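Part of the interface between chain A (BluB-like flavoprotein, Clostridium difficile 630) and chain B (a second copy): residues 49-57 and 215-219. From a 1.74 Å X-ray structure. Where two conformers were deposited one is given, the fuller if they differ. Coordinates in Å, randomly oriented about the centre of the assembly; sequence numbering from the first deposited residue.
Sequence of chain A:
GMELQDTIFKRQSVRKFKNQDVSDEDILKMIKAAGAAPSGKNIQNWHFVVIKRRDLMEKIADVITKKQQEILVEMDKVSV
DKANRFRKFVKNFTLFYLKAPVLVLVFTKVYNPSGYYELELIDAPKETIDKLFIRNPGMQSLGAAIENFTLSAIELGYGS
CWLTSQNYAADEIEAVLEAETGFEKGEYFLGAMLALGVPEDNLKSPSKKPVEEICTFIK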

# COMPACT_ATOMS: atom_id res chain seq x y z
N VAL A 49 -7.10 12.73 -9.13
CA VAL A 49 -8.10 13.49 -9.87
C VAL A 49 -9.18 13.94 -8.92
O VAL A 49 -9.89 13.13 -8.36
CB VAL A 49 -8.71 12.65 -11.01
CG1 VAL A 49 -9.75 13.47 -11.80
CG2 VAL A 49 -7.61 12.16 -11.93
N VAL A 50 -9.27 15.25 -8.70
CA VAL A 50 -10.16 15.78 -7.69
C VAL A 50 -11.48 16.28 -8.29
O VAL A 50 -11.49 17.17 -9.15
CB VAL A 50 -9.49 16.96 -6.99
CG1 VAL A 50 -10.42 17.52 -5.92
CG2 VAL A 50 -8.18 16.50 -6.35
N ILE A 51 -12.59 15.70 -7.85
CA ILE A 51 -13.89 16.01 -8.42
C ILE A 51 -14.83 16.57 -7.38
O ILE A 51 -15.02 15.96 -6.34
CB ILE A 51 -14.54 14.75 -9.03
CG1 ILE A 51 -13.68 14.20 -10.14
CG2 ILE A 51 -15.93 15.06 -9.60
CD1 ILE A 51 -13.99 12.75 -10.49
N LYS A 52 -15.41 17.73 -7.70
CA LYS A 52 -16.51 18.30 -6.94
C LYS A 52 -17.79 18.41 -7.78
O LYS A 52 -18.86 18.72 -7.24
CB LYS A 52 -16.12 19.68 -6.39
CG LYS A 52 -15.11 19.64 -5.24
CD LYS A 52 -14.66 21.06 -4.86
CE LYS A 52 -13.58 21.08 -3.81
NZ LYS A 52 -13.29 22.49 -3.44
N ARG A 53 -17.69 18.12 -9.07
CA ARG A 53 -18.83 18.29 -9.97
C ARG A 53 -19.86 17.19 -9.71
O ARG A 53 -19.60 16.02 -9.92
CB ARG A 53 -18.37 18.28 -11.44
CG ARG A 53 -19.38 18.86 -12.40
CD ARG A 53 -19.11 18.45 -13.84
NE ARG A 53 -17.87 19.00 -14.37
CZ ARG A 53 -17.15 18.47 -15.36
NH1 ARG A 53 -17.50 17.33 -15.93
NH2 ARG A 53 -16.05 19.08 -15.76
N ARG A 54 -21.04 17.58 -9.22
CA ARG A 54 -22.05 16.59 -8.78
C ARG A 54 -22.45 15.67 -9.89
O ARG A 54 -22.58 14.46 -9.68
CB ARG A 54 -23.33 17.21 -8.23
CG ARG A 54 -23.21 18.03 -6.98
CD ARG A 54 -22.61 17.26 -5.80
NE ARG A 54 -23.10 15.90 -5.61
CZ ARG A 54 -22.70 15.12 -4.60
NH1 ARG A 54 -21.85 15.59 -3.68
NH2 ARG A 54 -23.15 13.86 -4.51
N ASP A 55 -22.65 16.20 -11.10
CA ASP A 55 -23.18 15.36 -12.15
C ASP A 55 -22.19 14.29 -12.55
O ASP A 55 -22.61 13.23 -13.00
CB ASP A 55 -23.63 16.15 -13.36
CG ASP A 55 -22.48 16.60 -14.21
OD1 ASP A 55 -21.82 17.57 -13.80
OD2 ASP A 55 -22.22 15.93 -15.25
N LEU A 56 -20.89 14.58 -12.48
CA LEU A 56 -19.87 13.57 -12.78
C LEU A 56 -19.87 12.48 -11.70
O LEU A 56 -19.77 11.30 -11.99
CB LEU A 56 -18.50 14.25 -12.92
CG LEU A 56 -17.28 13.40 -13.19
CD1 LEU A 56 -17.49 12.44 -14.36
CD2 LEU A 56 -16.10 14.34 -13.45
N MSE A 57 -19.98 12.89 -10.44
CA MSE A 57 -20.09 11.92 -9.33
C MSE A 57 -21.29 11.00 -9.54
O MSE A 57 -21.22 9.80 -9.28
CB MSE A 57 -20.21 12.67 -7.98
CG MSE A 57 -18.92 13.32 -7.57
SE MSE A 57 -19.10 14.59 -6.10
CE MSE A 57 -19.29 13.28 -4.72
N CYS B 215 -1.58 15.72 -9.95
CA CYS B 215 -3.00 15.90 -9.76
C CYS B 215 -3.66 16.69 -10.85
O CYS B 215 -3.02 17.46 -11.57
CB CYS B 215 -3.29 16.52 -8.39
SG CYS B 215 -2.74 18.23 -8.09
N THR B 216 -4.97 16.49 -10.93
CA THR B 216 -5.82 17.25 -11.84
C THR B 216 -7.11 17.61 -11.09
O THR B 216 -7.80 16.74 -10.61
CB THR B 216 -6.14 16.41 -13.07
OG1 THR B 216 -4.91 16.11 -13.74
CG2 THR B 216 -7.08 17.17 -14.01
N PHE B 217 -7.40 18.91 -10.99
CA PHE B 217 -8.66 19.36 -10.41
C PHE B 217 -9.70 19.54 -11.52
O PHE B 217 -9.58 20.44 -12.35
CB PHE B 217 -8.46 20.67 -9.63
CG PHE B 217 -7.81 20.50 -8.28
CD1 PHE B 217 -6.50 20.11 -8.17
CD2 PHE B 217 -8.52 20.74 -7.11
CE1 PHE B 217 -5.90 19.96 -6.94
CE2 PHE B 217 -7.91 20.59 -5.86
CZ PHE B 217 -6.61 20.19 -5.79
N ILE B 218 -10.72 18.70 -11.54
CA ILE B 218 -11.77 18.82 -12.56
C ILE B 218 -12.58 20.08 -12.30
O ILE B 218 -13.03 20.30 -11.18
CB ILE B 218 -12.67 17.59 -12.59
CG1 ILE B 218 -11.86 16.35 -12.95
CG2 ILE B 218 -13.86 17.73 -13.60
CD1 ILE B 218 -10.87 16.54 -14.06
N LYS B 219 -12.78 20.88 -13.34
CA LYS B 219 -13.50 22.14 -13.20
C LYS B 219 -14.90 21.94 -13.76
O LYS B 219 -15.02 21.37 -14.84
CB LYS B 219 -12.75 23.27 -13.93
OXT LYS B 219 -15.94 22.30 -13.17
O HOH W 1 -11.72 19.93 -8.71
O HOH W 2 -15.17 19.29 -10.04

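A short parallel strand pairing across a dimer interface illustrates a general principle: backbone hydrogen bonds and side-chain packing share one register, so that residues paired in the backbone lie on the same face of the sheet. Here strand 49-51 of chain A runs beside the strand of chain B that includes B:Thr216 and B:Phe217, their N-to-C directions only 20° apart, in a contact between two copies of a BluB-like flavoprotein.

The walk begins at A:Val49, which is in register with B:Thr216, their side chains lying on the same face of the sheet. The closest approach of this pair is through the backbone: A:Val49 CA lies 3.3 Å from B:Thr216 O in a CA-H...O contact, a common accompaniment of closely paired strands. Its side chain, in the t rotamer, serves a different neighbour, with A:Val49 CG1 3.8 Å from CG1 of B:Ile218.

A:Val50 supplies both backbone hydrogen bonds that hold the strands together. A:Val50 N donates to B:Thr216 O at 2.8 Å, nearly straight at 165°, while A:Val50 O accepts from B:Ile218 N at 2.9 Å. One residue thus reaches the partner strand at two positions separated by B:Phe217, the characteristic parallel pattern, and it is B:Phe217 that stands in register with it. Because these two residues share a face, the valine packs over the aromatic ring: A:Val50 CG2 sits 4.0 Å from the centroid of the B:Phe217 ring and just 9° off its normal, a CH-pi contact, and A:Val50 CB approaches B:Phe217 CD2 at 3.9 Å.

From A:Ile51 onward, direct backbone pairing gives way to side chains and solvent. A:Ile51 CG1 lies 4.0 Å from B:Ile218 CG1, a modest apolar contact from a residue whose CA-to-CB bond points sideways. At A:Lys52 the backbone is linked through water 2, which accepts from A:Lys52 N at 2.8 Å and donates to B:Ile218 O at 2.6 Å. The water links the two backbones beyond the last direct backbone hydrogen bond, and the lysine side chain makes no contact with the other stretch.

A:Arg53 combines a local role with an intermolecular one. As the N-cap residue, it accepts at its backbone O from A:Met57 N at 3.2 Å and, weakly, from A:Leu56 N at 3.2 Å. Its side chain extends to the C-terminal carboxylate of chain B, where A:Arg53 NH2 donates to B:Lys219 O at 2.7 Å with an angle of 168°. That oxygen lies near the guanidinium plane, as a directional N-H bond favours, whereas B:Ile218 CG2 lies over one face, 3.4 Å from A:Arg53 NH2. The same group therefore offers a polar edge and a flat packing surface.

A:Arg54 and A:Asp55 are out of reach, but the first helical turn brings A:Leu56 back toward chain B, its CD2 4.1 Å from B:Ile218 CG2. B:Ile218 thereby gathers contacts from both strand and helix, and has the largest covered area of any residue here.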